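Long-range contact in KaiC-like domain-containing protein (PDB 2EKD), which is of unknown function but carries a KaiC-like domain of the P-loop NTPase clan, which hints at, without proving, a nucleotide-related role: residues 172-186 / 189-203. Residues are numbered along the deposited sequence; the frame is centred on the assembly and turned at random.
Sequences EEVVTSILEITDSGI and KKSIKDEIAGKIVSP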
ATOM      1  N   GLU F 172      13.828  16.431   7.520  1.00 19.09           N
ATOM      2  CA  GLU F 172      13.581  17.768   6.996  1.00 18.25           C
ATOM      3  C   GLU F 172      13.260  18.728   8.136  1.00 17.94           C
ATOM      4  O   GLU F 172      13.514  19.928   8.038  1.00 18.29           O
ATOM      5  CB  GLU F 172      12.431  17.749   5.980  1.00 19.60           C
ATOM      6  CG  GLU F 172      12.678  16.823   4.782  1.00 21.64           C
ATOM      7  CD  GLU F 172      11.700  17.051   3.635  1.00 25.21           C
ATOM      8  OE1 GLU F 172      10.492  17.232   3.891  1.00 26.36           O
ATOM      9  OE2 GLU F 172      12.138  17.035   2.467  1.00 27.74           O
ATOM     10  N   GLU F 173      12.724  18.188   9.225  1.00 14.97           N
ATOM     11  CA  GLU F 173      12.372  18.996  10.385  1.00 14.70           C
ATOM     12  C   GLU F 173      13.590  19.518  11.162  1.00 14.86           C
ATOM     13  O   GLU F 173      13.644  20.692  11.523  1.00 14.55           O
ATOM     14  CB  GLU F 173      11.486  18.186  11.342  1.00 13.90           C
ATOM     15  CG  GLU F 173      10.946  19.003  12.513  1.00 16.42           C
ATOM     16  CD  GLU F 173      10.155  18.175  13.527  1.00 21.43           C
ATOM     17  OE1 GLU F 173       9.376  17.278  13.123  1.00 20.02           O
ATOM     18  OE2 GLU F 173      10.300  18.441  14.739  1.00 22.34           O
ATOM     19  N   VAL F 174      14.564  18.645  11.415  1.00 15.19           N
ATOM     20  CA  VAL F 174      15.738  19.023  12.192  1.00 13.99           C
ATOM     21  C   VAL F 174      16.768  19.905  11.506  1.00 15.02           C
ATOM     22  O   VAL F 174      17.561  20.563  12.184  1.00 15.30           O
ATOM     23  CB  VAL F 174      16.459  17.779  12.752  1.00 15.21           C
ATOM     24  CG1 VAL F 174      15.486  16.953  13.590  1.00 12.60           C
ATOM     25  CG2 VAL F 174      17.036  16.952  11.617  1.00 14.30           C
ATOM     26  N   VAL F 175      16.778  19.928  10.175  1.00 14.06           N
ATOM     27  CA  VAL F 175      17.744  20.763   9.478  1.00 12.90           C
ATOM     28  C   VAL F 175      17.266  22.215   9.409  1.00 14.08           C
ATOM     29  O   VAL F 175      16.077  22.488   9.599  1.00 14.28           O
ATOM     30  CB  VAL F 175      18.033  20.226   8.048  1.00 14.96           C
ATOM     31  CG1 VAL F 175      18.551  18.788   8.137  1.00 11.45           C
ATOM     32  CG2 VAL F 175      16.777  20.306   7.177  1.00 12.26           C
ATOM     33  N   THR F 176      18.189  23.139   9.145  1.00 13.49           N
ATOM     34  CA  THR F 176      17.858  24.563   9.060  1.00 14.95           C
ATOM     35  C   THR F 176      17.483  25.029   7.650  1.00 15.90           C
ATOM     36  O   THR F 176      16.773  26.019   7.490  1.00 14.45           O
ATOM     37  CB  THR F 176      19.021  25.446   9.582  1.00 16.32           C
ATOM     38  OG1 THR F 176      20.240  25.074   8.926  1.00 19.62           O
ATOM     39  CG2 THR F 176      19.184  25.279  11.084  1.00 17.53           C
ATOM     40  N   SER F 177      17.976  24.330   6.632  1.00 15.34           N
ATOM     41  CA  SER F 177      17.657  24.680   5.250  1.00 17.03           C
ATOM     42  C   SER F 177      17.534  23.418   4.413  1.00 15.57           C
ATOM     43  O   SER F 177      18.205  22.411   4.675  1.00 13.57           O
ATOM     44  CB  SER F 177      18.734  25.581   4.630  1.00 18.87           C
ATOM     45  OG  SER F 177      18.538  26.950   4.954  1.00 25.17           O
ATOM     46  N   ILE F 178      16.666  23.471   3.412  1.00 14.12           N
ATOM     47  CA  ILE F 178      16.475  22.332   2.526  1.00 15.90           C
ATOM     48  C   ILE F 178      16.559  22.778   1.078  1.00 16.85           C
ATOM     49  O   ILE F 178      15.890  23.728   0.674  1.00 18.32           O
ATOM     50  CB  ILE F 178      15.105  21.654   2.740  1.00 15.09           C
ATOM     51  CG1 ILE F 178      15.004  21.126   4.176  1.00 15.51           C
ATOM     52  CG2 ILE F 178      14.928  20.528   1.722  1.00 13.24           C
ATOM     53  CD1 ILE F 178      13.633  20.566   4.542  1.00 15.07           C
ATOM     54  N   LEU F 179      17.402  22.095   0.314  1.00 16.99           N
ATOM     55  CA  LEU F 179      17.561  22.374  -1.102  1.00 18.42           C
ATOM     56  C   LEU F 179      17.126  21.137  -1.866  1.00 20.11           C
ATOM     57  O   LEU F 179      17.407  20.010  -1.449  1.00 20.31           O
ATOM     58  CB  LEU F 179      19.022  22.677  -1.451  1.00 19.06           C
ATOM     59  CG  LEU F 179      19.662  23.924  -0.834  1.00 24.09           C
ATOM     60  CD1 LEU F 179      21.079  24.081  -1.368  1.00 21.63           C
ATOM     61  CD2 LEU F 179      18.825  25.158  -1.166  1.00 25.53           C
ATOM     62  N   GLU F 180      16.427  21.338  -2.973  1.00 19.70           N
ATOM     63  CA  GLU F 180      16.011  20.204  -3.774  1.00 22.93           C
ATOM     64  C   GLU F 180      16.479  20.420  -5.207  1.00 22.30           C
ATOM     65  O   GLU F 180      16.116  21.409  -5.851  1.00 21.12           O
ATOM     66  CB  GLU F 180      14.491  20.017  -3.740  1.00 24.42           C
ATOM     67  CG  GLU F 180      14.098  18.560  -3.959  1.00 30.90           C
ATOM     68  CD  GLU F 180      12.600  18.334  -4.081  1.00 36.81           C
ATOM     69  OE1 GLU F 180      11.827  18.936  -3.296  1.00 39.25           O
ATOM     70  OE2 GLU F 180      12.198  17.534  -4.959  1.00 38.55           O
ATOM     71  N   ILE F 181      17.305  19.501  -5.694  1.00 19.74           N
ATOM     72  CA  ILE F 181      17.812  19.597  -7.047  1.00 22.49           C
ATOM     73  C   ILE F 181      16.793  19.110  -8.068  1.00 23.11           C
ATOM     74  O   ILE F 181      16.271  18.000  -7.951  1.00 22.88           O
ATOM     75  CB  ILE F 181      19.096  18.765  -7.234  1.00 23.45           C
ATOM     76  CG1 ILE F 181      20.184  19.249  -6.271  1.00 22.46           C
ATOM     77  CG2 ILE F 181      19.570  18.880  -8.679  1.00 23.83           C
ATOM     78  CD1 ILE F 181      21.492  18.488  -6.386  1.00 24.78           C
ATOM     79  N   THR F 182      16.504  19.949  -9.060  1.00 23.67           N
ATOM     80  CA  THR F 182      15.571  19.589 -10.131  1.00 24.10           C
ATOM     81  C   THR F 182      16.222  19.984 -11.445  1.00 24.27           C
ATOM     82  O   THR F 182      17.272  20.617 -11.447  1.00 23.56           O
ATOM     83  CB  THR F 182      14.219  20.331 -10.024  1.00 24.88           C
ATOM     84  OG1 THR F 182      14.417  21.730 -10.271  1.00 24.47           O
ATOM     85  CG2 THR F 182      13.609  20.133  -8.644  1.00 25.12           C
ATOM     86  N   ASP F 183      15.596  19.616 -12.558  1.00 28.17           N
ATOM     87  CA  ASP F 183      16.132  19.935 -13.880  1.00 31.34           C
ATOM     88  C   ASP F 183      16.197  21.425 -14.191  1.00 30.32           C
ATOM     89  O   ASP F 183      17.088  21.865 -14.909  1.00 29.83           O
ATOM     90  CB  ASP F 183      15.316  19.237 -14.973  1.00 36.98           C
ATOM     91  CG  ASP F 183      15.578  17.745 -15.030  1.00 42.88           C
ATOM     92  OD1 ASP F 183      16.770  17.354 -15.032  1.00 46.42           O
ATOM     93  OD2 ASP F 183      14.598  16.968 -15.080  1.00 45.19           O
ATOM     94  N   SER F 184      15.261  22.201 -13.656  1.00 30.40           N
ATOM     95  CA  SER F 184      15.250  23.636 -13.919  1.00 30.06           C
ATOM     96  C   SER F 184      16.078  24.412 -12.901  1.00 28.56           C
ATOM     97  O   SER F 184      16.217  25.631 -12.999  1.00 27.58           O
ATOM     98  CB  SER F 184      13.812  24.157 -13.934  1.00 31.24           C
ATOM     99  OG  SER F 184      13.161  23.896 -12.702  1.00 36.38           O
ATOM    100  N   GLY F 185      16.635  23.702 -11.925  1.00 26.97           N
ATOM    101  CA  GLY F 185      17.443  24.368 -10.918  1.00 25.02           C
ATOM    102  C   GLY F 185      17.255  23.832  -9.512  1.00 24.50           C
ATOM    103  O   GLY F 185      16.583  22.822  -9.290  1.00 22.62           O
ATOM    104  N   ILE F 186      17.850  24.526  -8.551  1.00 23.57           N
ATOM    105  CA  ILE F 186      17.770  24.119  -7.157  1.00 22.09           C
ATOM    106  C   ILE F 186      16.665  24.870  -6.425  1.00 22.83           C
ATOM    107  O   ILE F 186      16.675  26.102  -6.353  1.00 22.53           O
ATOM    108  CB  ILE F 186      19.122  24.366  -6.453  1.00 21.04           C
ATOM    109  CG1 ILE F 186      20.233  23.623  -7.205  1.00 17.97           C
ATOM    110  CG2 ILE F 186      19.056  23.901  -5.013  1.00 18.36           C
ATOM    111  CD1 ILE F 186      21.614  24.001  -6.760  1.00 19.80           C
ATOM    112  N   LYS F 189      13.424  24.781  -0.597  1.00 20.12           N
ATOM    113  CA  LYS F 189      12.195  24.402   0.094  1.00 20.94           C
ATOM    114  C   LYS F 189      12.077  25.006   1.487  1.00 18.88           C
ATOM    115  O   LYS F 189      10.975  25.232   1.976  1.00 18.30           O
ATOM    116  CB  LYS F 189      12.100  22.874   0.220  1.00 21.01           C
ATOM    117  CG  LYS F 189      11.781  22.144  -1.068  1.00 26.62           C
ATOM    118  CD  LYS F 189      11.955  20.630  -0.912  1.00 27.31           C
ATOM    119  CE  LYS F 189      11.072  20.063   0.189  1.00 29.83           C
ATOM    120  NZ  LYS F 189      11.211  18.583   0.326  1.00 30.19           N
ATOM    121  N   LYS F 190      13.212  25.233   2.138  1.00 18.18           N
ATOM    122  CA  LYS F 190      13.203  25.799   3.483  1.00 19.19           C
ATOM    123  C   LYS F 190      14.460  26.617   3.704  1.00 20.28           C
ATOM    124  O   LYS F 190      15.518  26.319   3.141  1.00 20.04           O
ATOM    125  CB  LYS F 190      13.107  24.692   4.552  1.00 17.23           C
ATOM    126  CG  LYS F 190      12.886  25.243   5.960  1.00 20.65           C
ATOM    127  CD  LYS F 190      12.533  24.180   7.009  1.00 17.71           C
ATOM    128  CE  LYS F 190      13.739  23.372   7.451  1.00 19.84           C
ATOM    129  NZ  LYS F 190      13.461  22.599   8.704  1.00 19.03           N
ATOM    130  N   SER F 191      14.345  27.658   4.519  1.00 21.41           N
ATOM    131  CA  SER F 191      15.506  28.496   4.786  1.00 23.85           C
ATOM    132  C   SER F 191      15.312  29.360   6.036  1.00 25.18           C
ATOM    133  O   SER F 191      14.204  29.648   6.469  1.00 27.32           O
ATOM    134  CB  SER F 191      15.743  29.392   3.571  1.00 22.95           C
ATOM    135  OG  SER F 191      16.843  30.263   3.833  1.00 23.13           O
ATOM    136  N   ILE F 192      16.449  29.739   6.651  1.00 26.62           N
ATOM    137  CA  ILE F 192      16.391  30.673   7.770  1.00 29.79           C
ATOM    138  C   ILE F 192      16.058  32.083   7.278  1.00 30.25           C
ATOM    139  O   ILE F 192      15.477  32.911   7.973  1.00 29.90           O
ATOM    140  CB  ILE F 192      17.764  30.687   8.440  1.00 30.46           C
ATOM    141  CG1 ILE F 192      17.982  29.412   9.255  1.00 31.85           C
ATOM    142  CG2 ILE F 192      17.856  31.883   9.407  1.00 32.30           C
ATOM    143  CD1 ILE F 192      19.402  29.331   9.822  1.00 34.16           C
ATOM    144  N   LYS F 193      16.497  32.351   6.033  1.00 31.37           N
ATOM    145  CA  LYS F 193      16.265  33.655   5.426  1.00 34.27           C
ATOM    146  C   LYS F 193      14.994  33.647   4.573  1.00 34.89           C
ATOM    147  O   LYS F 193      14.991  33.232   3.422  1.00 34.73           O
ATOM    148  CB  LYS F 193      17.487  33.992   4.563  1.00 34.45           C
ATOM    149  CG  LYS F 193      18.786  33.846   5.359  1.00 36.96           C
ATOM    150  CD  LYS F 193      20.042  34.137   4.534  1.00 38.39           C
ATOM    151  CE  LYS F 193      21.324  33.890   5.335  1.00 39.32           C
ATOM    152  NZ  LYS F 193      22.495  34.272   4.545  1.00 39.90           N
ATOM    153  N   ASP F 194      13.908  34.123   5.169  1.00 38.06           N
ATOM    154  CA  ASP F 194      12.600  34.197   4.521  1.00 41.01           C
ATOM    155  C   ASP F 194      12.633  34.784   3.104  1.00 40.44           C
ATOM    156  O   ASP F 194      11.808  34.438   2.259  1.00 39.59           O
ATOM    157  CB  ASP F 194      11.662  35.027   5.396  1.00 44.54           C
ATOM    158  CG  ASP F 194      11.672  34.574   6.843  1.00 48.00           C
ATOM    159  OD1 ASP F 194      11.060  33.528   7.144  1.00 51.42           O
ATOM    160  OD2 ASP F 194      12.306  35.258   7.676  1.00 50.21           O
ATOM    161  N   GLU F 195      13.589  35.672   2.863  1.00 40.59           N
ATOM    162  CA  GLU F 195      13.754  36.332   1.571  1.00 41.93           C
ATOM    163  C   GLU F 195      14.026  35.359   0.419  1.00 40.73           C
ATOM    164  O   GLU F 195      13.610  35.606  -0.716  1.00 40.98           O
ATOM    165  CB  GLU F 195      14.896  37.356   1.670  1.00 45.47           C
ATOM    166  CG  GLU F 195      15.209  38.119   0.393  1.00 51.13           C
ATOM    167  CD  GLU F 195      16.364  39.102   0.571  1.00 55.50           C
ATOM    168  OE1 GLU F 195      16.242  40.026   1.409  1.00 56.55           O
ATOM    169  OE2 GLU F 195      17.393  38.949  -0.128  1.00 56.41           O
ATOM    170  N   ILE F 196      14.716  34.257   0.710  1.00 37.99           N
ATOM    171  CA  ILE F 196      15.052  33.272  -0.314  1.00 36.61           C
ATOM    172  C   ILE F 196      14.163  32.029  -0.337  1.00 35.04           C
ATOM    173  O   ILE F 196      14.160  31.285  -1.317  1.00 35.42           O
ATOM    174  CB  ILE F 196      16.518  32.798  -0.173  1.00 37.08           C
ATOM    175  CG1 ILE F 196      16.704  32.072   1.160  1.00 36.42           C
ATOM    176  CG2 ILE F 196      17.463  33.990  -0.250  1.00 37.17           C
ATOM    177  CD1 ILE F 196      18.096  31.522   1.362  1.00 37.80           C
ATOM    178  N   ALA F 197      13.409  31.802   0.732  1.00 33.43           N
ATOM    179  CA  ALA F 197      12.538  30.630   0.810  1.00 31.66           C
ATOM    180  C   ALA F 197      11.571  30.538  -0.360  1.00 31.75           C
ATOM    181  O   ALA F 197      10.912  31.518  -0.712  1.00 34.51           O
ATOM    182  CB  ALA F 197      11.764  30.642   2.112  1.00 30.77           C
ATOM    183  N   GLY F 198      11.491  29.354  -0.960  1.00 30.19           N
ATOM    184  CA  GLY F 198      10.596  29.140  -2.081  1.00 26.94           C
ATOM    185  C   GLY F 198      11.187  29.537  -3.420  1.00 26.10           C
ATOM    186  O   GLY F 198      10.614  29.250  -4.470  1.00 27.73           O
ATOM    187  N   LYS F 199      12.335  30.202  -3.393  1.00 25.24           N
ATOM    188  CA  LYS F 199      12.983  30.626  -4.627  1.00 23.15           C
ATOM    189  C   LYS F 199      13.808  29.495  -5.227  1.00 24.40           C
ATOM    190  O   LYS F 199      14.225  28.565  -4.532  1.00 20.99           O
ATOM    191  CB  LYS F 199      13.901  31.823  -4.371  1.00 24.06           C
ATOM    192  CG  LYS F 199      13.211  33.033  -3.764  1.00 26.69           C
ATOM    193  CD  LYS F 199      12.034  33.484  -4.612  1.00 30.25           C
ATOM    194  CE  LYS F 199      11.431  34.769  -4.061  1.00 32.61           C
ATOM    195  NZ  LYS F 199      12.430  35.879  -4.087  1.00 33.90           N
ATOM    196  N   ILE F 200      14.040  29.592  -6.529  1.00 24.69           N
ATOM    197  CA  ILE F 200      14.824  28.604  -7.245  1.00 24.45           C
ATOM    198  C   ILE F 200      16.051  29.312  -7.781  1.00 23.84           C
ATOM    199  O   ILE F 200      15.948  30.415  -8.317  1.00 23.10           O
ATOM    200  CB  ILE F 200      14.024  28.008  -8.420  1.00 25.70           C
ATOM    201  CG1 ILE F 200      12.824  27.229  -7.876  1.00 25.75           C
ATOM    202  CG2 ILE F 200      14.925  27.129  -9.282  1.00 24.08           C
ATOM    203  CD1 ILE F 200      11.930  26.639  -8.948  1.00 25.39           C
ATOM    204  N   VAL F 201      17.215  28.694  -7.613  1.00 22.51           N
ATOM    205  CA  VAL F 201      18.452  29.277  -8.104  1.00 21.50           C
ATOM    206  C   VAL F 201      19.167  28.285  -9.010  1.00 22.07           C
ATOM    207  O   VAL F 201      18.871  27.089  -8.989  1.00 21.97           O
ATOM    208  CB  VAL F 201      19.396  29.691  -6.934  1.00 22.25           C
ATOM    209  CG1 VAL F 201      18.801  30.892  -6.180  1.00 22.70           C
ATOM    210  CG2 VAL F 201      19.596  28.524  -5.977  1.00 21.49           C
ATOM    211  N   SER F 202      20.085  28.792  -9.829  1.00 23.14           N
ATOM    212  CA  SER F 202      20.875  27.955 -10.731  1.00 22.87           C
ATOM    213  C   SER F 202      22.344  28.366 -10.601  1.00 24.26           C
ATOM    214  O   SER F 202      22.934  28.917 -11.521  1.00 22.42           O
ATOM    215  CB  SER F 202      20.405  28.129 -12.175  1.00 22.06           C
ATOM    216  OG  SER F 202      19.145  27.512 -12.380  1.00 20.65           O
ATOM    217  N   PRO F 203      22.951  28.088  -9.443  1.00 27.48           N
ATOM    218  CA  PRO F 203      24.351  28.436  -9.184  1.00 30.04           C
ATOM    219  C   PRO F 203      25.393  27.869 -10.148  1.00 33.64           C
ATOM    220  O   PRO F 203      26.467  28.449 -10.299  1.00 34.19           O
ATOM    221  CB  PRO F 203      24.559  27.961  -7.747  1.00 29.23           C
ATOM    222  CG  PRO F 203      23.631  26.794  -7.641  1.00 30.34           C
ATOM    223  CD  PRO F 203      22.387  27.315  -8.323  1.00 27.93           C
TER
HETATM  224  O   HOH W   1      11.844  22.764  11.178  1.00 20.50           O
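Lys190 lays its ammonium group against the C-terminal end of helix 165-174, where its NZ donates to Glu172 O and to Val175 O, each at 2.8 Å. The first bond lies in the carbonyl plane of Glu172, whereas the second approaches tilted by 29° from that of Val175. A water accepts from the same nitrogen and donates to Glu173 O, and Gly24 O of the second subunit is a further acceptor. The Lys190 side chain sets out with CG opposite the backbone N (chi1 -171°), then bends at chi3, which carries it over Ile178, whose CD1 lies 4.0 Å from Lys190 CE. Two successive residues, Lys189 and Lys190, stand across from the single Ile178, a classic beta bulge in which both their N-H groups bond weakly to Ile178 O, and both side chains therefore lean to the same side of the strand. Lys189 NZ reaches Glu172 OE2, although the position of that oxygen is doubtful, and makes a long salt bridge of 3.7 Å to Glu180 OE1; Glu21 of strand 17-22 supplies Lys189 NZ with a further carboxylate. At the bulge, Ile178 N donates to Lys190 O at 3.1 Å. Strands 185-190 and 200-201 add an antiparallel edge to the parallel sheet: Ile186 and Val201 exchange two backbone bonds, while Ile186 CD1 meets Pro203 CG at 3.6 Å. With an alanine in place of Lys190 the ammonium group is gone, and the carbonyls of Glu172 and Val175 would probably lose the donor they share. A positive charge at the negative end of the helix dipole probably gains electrostatically while linking helix, hairpin and neighbouring subunit.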